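Local coordinates for protein allantoicase (Saccharomyces cerevisiae, PDB 1O59) that catalyses the hydrolysis of allantoate to (S)-ureidoglycolate and urea, a step that lets yeast use purines as a secondary nitrogen source, at residues 129-134 with 173-178; 95-100 with 137-142. All blocks are in the same frame, centred on the assembly; numbering follows the deposited sequence.

Contact 1: residues 129-134 with 173-178; sequences ALYDEG and RFTHIK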
loop_
_atom_site.group_PDB
_atom_site.type_symbol
_atom_site.label_atom_id
_atom_site.label_comp_id
_atom_site.label_asym_id
_atom_site.label_seq_id
_atom_site.Cartn_x
_atom_site.Cartn_y
_atom_site.Cartn_z
ATOM N N ALA A 129 -13.890 -1.456 -12.036
ATOM C CA ALA A 129 -13.382 -2.631 -11.329
ATOM C C ALA A 129 -14.207 -3.855 -11.639
ATOM O O ALA A 129 -15.338 -3.765 -12.078
ATOM C CB ALA A 129 -13.348 -2.386 -9.827
ATOM N N LEU A 130 -13.606 -5.014 -11.435
ATOM C CA LEU A 130 -14.371 -6.252 -11.432
ATOM C C LEU A 130 -13.908 -7.294 -10.405
ATOM O O LEU A 130 -12.809 -7.231 -9.840
ATOM C CB LEU A 130 -14.465 -6.848 -12.852
ATOM C CG LEU A 130 -13.343 -7.583 -13.613
ATOM C CD1 LEU A 130 -12.885 -8.917 -12.956
ATOM C CD2 LEU A 130 -13.860 -7.851 -15.034
ATOM N N TYR A 131 -14.793 -8.249 -10.193
ATOM C CA TYR A 131 -14.583 -9.348 -9.294
ATOM C C TYR A 131 -14.463 -10.647 -10.093
ATOM O O TYR A 131 -15.429 -11.095 -10.715
ATOM C CB TYR A 131 -15.753 -9.470 -8.322
ATOM C CG TYR A 131 -15.508 -10.542 -7.323
ATOM C CD1 TYR A 131 -14.617 -10.329 -6.293
ATOM C CD2 TYR A 131 -16.127 -11.783 -7.418
ATOM C CE1 TYR A 131 -14.345 -11.305 -5.369
ATOM C CE2 TYR A 131 -15.867 -12.776 -6.484
ATOM C CZ TYR A 131 -14.963 -12.520 -5.463
ATOM O OH TYR A 131 -14.662 -13.443 -4.499
ATOM N N ASP A 132 -13.274 -11.244 -10.052
ATOM C CA ASP A 132 -13.004 -12.502 -10.731
ATOM C C ASP A 132 -12.510 -13.560 -9.750
ATOM O O ASP A 132 -11.721 -13.284 -8.859
ATOM C CB ASP A 132 -11.998 -12.267 -11.835
ATOM C CG ASP A 132 -11.553 -13.530 -12.492
ATOM O OD1 ASP A 132 -12.414 -14.329 -12.913
ATOM O OD2 ASP A 132 -10.336 -13.797 -12.630
ATOM N N GLU A 133 -13.012 -14.774 -9.917
ATOM C CA GLU A 133 -12.720 -15.884 -9.014
ATOM C C GLU A 133 -11.544 -16.725 -9.524
ATOM O O GLU A 133 -10.440 -16.615 -8.996
ATOM C CB GLU A 133 -13.977 -16.731 -8.848
ATOM C CG GLU A 133 -15.103 -16.038 -8.082
ATOM C CD GLU A 133 -15.489 -16.799 -6.818
ATOM O OE1 GLU A 133 -14.798 -16.658 -5.777
ATOM O OE2 GLU A 133 -16.492 -17.554 -6.882
ATOM N N GLY A 134 -11.758 -17.541 -10.559
ATOM C CA GLY A 134 -10.688 -18.412 -11.076
ATOM C C GLY A 134 -9.639 -17.593 -11.804
ATOM O O GLY A 134 -10.002 -16.795 -12.692
ATOM N N ARG A 173 -17.031 -6.144 -3.461
ATOM C CA ARG A 173 -15.583 -6.281 -3.456
ATOM C C ARG A 173 -15.127 -6.615 -4.844
ATOM O O ARG A 173 -15.904 -7.119 -5.643
ATOM C CB ARG A 173 -15.087 -7.311 -2.437
ATOM C CG ARG A 173 -15.350 -8.770 -2.762
ATOM C CD ARG A 173 -15.188 -9.653 -1.532
ATOM N NE ARG A 173 -15.464 -11.075 -1.709
ATOM C CZ ARG A 173 -16.678 -11.598 -1.811
ATOM N NH1 ARG A 173 -17.767 -10.824 -1.797
ATOM N NH2 ARG A 173 -16.819 -12.914 -1.948
ATOM N N PHE A 174 -13.861 -6.308 -5.120
ATOM C CA PHE A 174 -13.263 -6.455 -6.449
ATOM C C PHE A 174 -11.843 -7.028 -6.368
ATOM O O PHE A 174 -11.226 -7.005 -5.305
ATOM C CB PHE A 174 -13.226 -5.092 -7.149
ATOM C CG PHE A 174 -14.575 -4.451 -7.293
ATOM C CD1 PHE A 174 -15.452 -4.888 -8.258
ATOM C CD2 PHE A 174 -14.987 -3.437 -6.442
ATOM C CE1 PHE A 174 -16.691 -4.321 -8.395
ATOM C CE2 PHE A 174 -16.247 -2.871 -6.595
ATOM C CZ PHE A 174 -17.076 -3.313 -7.574
ATOM N N THR A 175 -11.356 -7.515 -7.516
ATOM C CA THR A 175 -10.046 -8.181 -7.661
ATOM C C THR A 175 -9.137 -7.549 -8.717
ATOM O O THR A 175 -7.932 -7.770 -8.697
ATOM C CB THR A 175 -10.237 -9.639 -8.114
ATOM O OG1 THR A 175 -10.937 -9.643 -9.362
ATOM C CG2 THR A 175 -11.126 -10.472 -7.170
ATOM N N HIS A 176 -9.737 -6.837 -9.667
ATOM C CA HIS A 176 -9.071 -6.246 -10.822
ATOM C C HIS A 176 -9.556 -4.794 -11.024
ATOM O O HIS A 176 -10.711 -4.489 -10.788
ATOM C CB HIS A 176 -9.433 -7.014 -12.091
ATOM C CG HIS A 176 -8.800 -8.363 -12.201
ATOM N ND1 HIS A 176 -9.223 -9.446 -11.461
ATOM C CD2 HIS A 176 -7.802 -8.814 -12.999
ATOM C CE1 HIS A 176 -8.500 -10.501 -11.785
ATOM N NE2 HIS A 176 -7.632 -10.145 -12.718
ATOM N N ILE A 177 -8.661 -3.937 -11.511
ATOM C CA ILE A 177 -8.944 -2.526 -11.754
ATOM C C ILE A 177 -8.662 -2.192 -13.205
ATOM O O ILE A 177 -7.697 -2.687 -13.776
ATOM C CB ILE A 177 -8.044 -1.641 -10.812
ATOM C CG1 ILE A 177 -8.370 -1.942 -9.327
ATOM C CG2 ILE A 177 -8.174 -0.138 -11.155
ATOM C CD1 ILE A 177 -9.805 -1.788 -8.977
ATOM N N LYS A 178 -9.523 -1.355 -13.777
ATOM C CA LYS A 178 -9.327 -0.780 -15.111
ATOM C C LYS A 178 -9.209 0.729 -14.991
ATOM O O LYS A 178 -10.115 1.423 -14.503
ATOM C CB LYS A 178 -10.485 -1.112 -16.070
ATOM C CG LYS A 178 -10.091 -1.034 -17.552
ATOM C CD LYS A 178 -11.237 -0.759 -18.504
ATOM C CE LYS A 178 -12.303 -1.803 -18.454
ATOM N NZ LYS A 178 -13.345 -1.613 -19.476
#

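Contact 2: residues 95-100 with 137-142; sequences WVIIKM and GNIVED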
loop_
_atom_site.group_PDB
_atom_site.type_symbol
_atom_site.label_atom_id
_atom_site.label_comp_id
_atom_site.label_asym_id
_atom_site.label_seq_id
_atom_site.Cartn_x
_atom_site.Cartn_y
_atom_site.Cartn_z
ATOM N N TRP A 95 -6.426 2.439 -21.997
ATOM C CA TRP A 95 -6.709 1.718 -20.775
ATOM C C TRP A 95 -5.597 0.756 -20.331
ATOM O O TRP A 95 -4.746 0.328 -21.117
ATOM C CB TRP A 95 -8.001 0.930 -20.910
ATOM C CG TRP A 95 -8.004 0.073 -22.092
ATOM C CD1 TRP A 95 -8.511 0.380 -23.298
ATOM C CD2 TRP A 95 -7.479 -1.258 -22.198
ATOM N NE1 TRP A 95 -8.312 -0.664 -24.167
ATOM C CE2 TRP A 95 -7.681 -1.682 -23.508
ATOM C CE3 TRP A 95 -6.848 -2.132 -21.314
ATOM C CZ2 TRP A 95 -7.282 -2.932 -23.955
ATOM C CZ3 TRP A 95 -6.453 -3.365 -21.764
ATOM C CH2 TRP A 95 -6.673 -3.755 -23.065
ATOM N N VAL A 96 -5.633 0.433 -19.048
ATOM C CA VAL A 96 -4.747 -0.568 -18.466
ATOM C C VAL A 96 -5.544 -1.362 -17.449
ATOM O O VAL A 96 -6.329 -0.798 -16.662
ATOM C CB VAL A 96 -3.467 0.078 -17.827
ATOM C CG1 VAL A 96 -3.815 1.250 -16.957
ATOM C CG2 VAL A 96 -2.692 -0.924 -17.029
ATOM N N ILE A 97 -5.347 -2.671 -17.498
ATOM C CA ILE A 97 -5.952 -3.566 -16.563
ATOM C C ILE A 97 -4.906 -4.047 -15.542
ATOM O O ILE A 97 -3.784 -4.437 -15.898
ATOM C CB ILE A 97 -6.600 -4.746 -17.304
ATOM C CG1 ILE A 97 -7.793 -4.267 -18.138
ATOM C CG2 ILE A 97 -7.099 -5.768 -16.306
ATOM C CD1 ILE A 97 -8.226 -5.239 -19.222
ATOM N N ILE A 98 -5.292 -4.032 -14.264
ATOM C CA ILE A 98 -4.369 -4.375 -13.174
ATOM C C ILE A 98 -5.022 -5.305 -12.178
ATOM O O ILE A 98 -6.109 -5.012 -11.653
ATOM C CB ILE A 98 -3.881 -3.126 -12.425
ATOM C CG1 ILE A 98 -3.273 -2.097 -13.386
ATOM C CG2 ILE A 98 -2.795 -3.507 -11.432
ATOM C CD1 ILE A 98 -3.311 -0.687 -12.860
ATOM N N LYS A 99 -4.348 -6.421 -11.924
ATOM C CA LYS A 99 -4.772 -7.351 -10.936
ATOM C C LYS A 99 -4.196 -6.907 -9.600
ATOM O O LYS A 99 -3.017 -6.558 -9.512
ATOM C CB LYS A 99 -4.288 -8.737 -11.292
ATOM C CG LYS A 99 -4.911 -9.789 -10.433
ATOM C CD LYS A 99 -4.657 -11.184 -10.924
ATOM C CE LYS A 99 -5.267 -12.181 -9.890
ATOM N NZ LYS A 99 -4.807 -13.603 -10.080
HETATM N N MSE A 100 -5.024 -6.894 -8.560
HETATM C CA MSE A 100 -4.534 -6.546 -7.224
HETATM C C MSE A 100 -3.575 -7.613 -6.711
HETATM O O MSE A 100 -3.621 -8.777 -7.118
HETATM C CB MSE A 100 -5.678 -6.465 -6.199
HETATM C CG MSE A 100 -6.741 -5.458 -6.510
HETATM SE SE MSE A 100 -8.227 -5.620 -5.280
HETATM C CE MSE A 100 -9.291 -4.516 -6.150
ATOM N N GLY A 137 -7.839 -16.971 -16.815
ATOM C CA GLY A 137 -7.158 -16.409 -17.961
ATOM C C GLY A 137 -6.878 -14.937 -17.759
ATOM O O GLY A 137 -7.259 -14.352 -16.755
ATOM N N ASN A 138 -6.224 -14.328 -18.723
ATOM C CA ASN A 138 -6.010 -12.899 -18.643
ATOM C C ASN A 138 -7.263 -12.094 -19.022
ATOM O O ASN A 138 -7.738 -12.144 -20.157
ATOM C CB ASN A 138 -4.761 -12.493 -19.434
ATOM C CG ASN A 138 -3.497 -13.155 -18.863
ATOM O OD1 ASN A 138 -2.771 -12.542 -18.071
ATOM N ND2 ASN A 138 -3.289 -14.447 -19.194
ATOM N N ILE A 139 -7.786 -11.370 -18.028
ATOM C CA ILE A 139 -8.977 -10.523 -18.181
ATOM C C ILE A 139 -8.834 -9.549 -19.350
ATOM O O ILE A 139 -7.747 -8.968 -19.566
ATOM C CB ILE A 139 -9.289 -9.723 -16.853
ATOM C CG1 ILE A 139 -9.713 -10.655 -15.698
ATOM C CG2 ILE A 139 -10.360 -8.669 -17.075
ATOM C CD1 ILE A 139 -10.964 -11.416 -15.938
ATOM N N VAL A 140 -9.945 -9.387 -20.082
ATOM C CA VAL A 140 -10.008 -8.482 -21.223
ATOM C C VAL A 140 -10.798 -7.201 -20.911
ATOM O O VAL A 140 -11.622 -7.143 -19.997
ATOM C CB VAL A 140 -10.590 -9.167 -22.485
ATOM C CG1 VAL A 140 -9.778 -10.395 -22.829
ATOM C CG2 VAL A 140 -12.080 -9.534 -22.316
ATOM N N GLU A 141 -10.523 -6.182 -21.717
ATOM C CA GLU A 141 -11.116 -4.858 -21.556
ATOM C C GLU A 141 -12.659 -4.849 -21.616
ATOM O O GLU A 141 -13.287 -4.108 -20.871
ATOM C CB GLU A 141 -10.530 -3.931 -22.616
ATOM C CG GLU A 141 -10.793 -2.463 -22.404
ATOM C CD GLU A 141 -12.180 -2.021 -22.813
ATOM O OE1 GLU A 141 -12.778 -2.575 -23.804
ATOM O OE2 GLU A 141 -12.658 -1.100 -22.103
ATOM N N ASP A 142 -13.263 -5.655 -22.489
ATOM C CA ASP A 142 -14.707 -5.556 -22.727
ATOM C C ASP A 142 -15.533 -6.605 -21.975
ATOM O O ASP A 142 -16.634 -6.934 -22.363
ATOM C CB ASP A 142 -15.015 -5.586 -24.226
ATOM C CG ASP A 142 -14.802 -6.959 -24.849
ATOM O OD1 ASP A 142 -14.150 -7.815 -24.199
ATOM O OD2 ASP A 142 -15.253 -7.261 -25.990
#

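Contact 1: residues 129-134 with 173-178
Leu-130 and His-176 carry the backbone bonding between these segments. Leu-130 N donates to His-176 O at 3.0 Å, and Leu-130 O is gripped in return by two amides: Thr-175 N at 2.8 Å, almost straight (176° at the hydrogen), and His-176 N.

A second polar knot gathers round the Thr-175 hydroxyl. With chi1 at 59°, OG1 sits between its own backbone N and carbonyl carbon, where it accepts from Asp-132 N at 2.9 Å. The same OG1 lies in the plane of the His-176 ring, 2.7 Å from ND1, in a hydrogen bond whose direction is undecided; threonine suits this buried place because one small hydroxyl serves both neighbours. The Asp-132 carboxylate reaches beyond the pair to a salt bridge with Arg-145.

The apolar contacts divide between the two faces of the sheet. Ala-129 CB stands over one face of the Phe-174 ring, 3.8 Å from its centroid in a CH-pi contact, while the ring's edge meets the Leu-130 carbonyl carbon; a methyl is small enough to fit there and still touch Ile-177 CD1. On the other face Leu-130 lies beside His-176, pointing the same way, with Leu-130 CD1 4.0 Å from His-176 ND1.

Past the strand end, Tyr-131 places CE1 over a face of the Arg-173 guanidinium, the two planes 55° apart, and its CD1 lies 3.6 Å from Thr-175 CG2. An alanine in place of Tyr-131 would probably leave the Arg-173 guanidinium without its ring partner and open a gap beside Thr-175 CG2.

Thr-175 and His-176 together opposite the single Leu-130 make a classic beta bulge, at the end of the antiparallel pairing of strands 124-130 and 176-182 within an allantoicase repeat.

Contact 2: residues 95-100 with 137-142
The indole of Trp-95 receives Glu-141 on one face. Glu-141 CG stands almost directly above the five-membered ring, 3.4 Å from its centroid and only 11° off the normal, a CH-pi contact between a methylene and the pi cloud. CB of the same glutamate continues the cover toward the six-membered ring, coming 3.7 Å from Trp-95 CZ2. Beyond CG the carboxylate is turned 40° from the indole plane. Having CG anti to the backbone N (chi1 -167°) and a bend at chi2, glutamate can lay its apolar stem on the tryptophan while its carboxylate extends to polar partners: OE2 is held by the Tyr-93 hydroxyl and by a salt bridge to Lys-178. A residue with both a greasy stem and a charged tip is well matched to this partly exposed spot.

Strand 94-99 lies between strands 45-49 and 176-182 in the five-stranded antiparallel sheet of the first allantoicase repeat, a family grouped with the galactose-binding-domain-like beta sandwiches. Segment 137-142 belongs to the long connection between strands 124-130 and 147-154, toward the other edge of that sheet, and folds back so that it packs on the face carrying Trp-95 and Ile-97.

Here the second part of the contact is made by Ile-97, whose CD1 presses on loop backbone rather than on a side chain: it lies 3.5 Å from Glu-141 N, 3.6 Å from Val-140 C and 3.8 Å from Ile-139 O. Isoleucine is apt, since its CG1-CD1 arm is long enough to reach the loop and its methyl makes no polar demand on the backbone there; Val-140 O takes its bond from Trp-146 NE1. The other branch of Ile-97 approaches Ile-139 more loosely, CG2 to CG2 at 4.4 Å, and Ile-139 also rests on His-176.

In the fold
Both contacts belong to one five-stranded sheet, in which strands 94-99 and 176-182 are neighbours. Contact 1 is the more buried: it pairs strands 124-130 and 176-182, relies on backbone hydrogen bonds, and turns Ile-177 toward strand 186-196 of another sheet. Contact 2 is partly exposed and joins strand to loop by CH-pi and aliphatic packing, on the face that also bears His-176. The two meet directly. Lys-178 NZ forms a salt bridge with Glu-141 OE2 at 2.8 Å, and Ile-177 N probably bonds to Ile-98 O. Their segments alternate along the chain, and the loop after strand 124-130 passes strand 176-182 to reach strand 94-99.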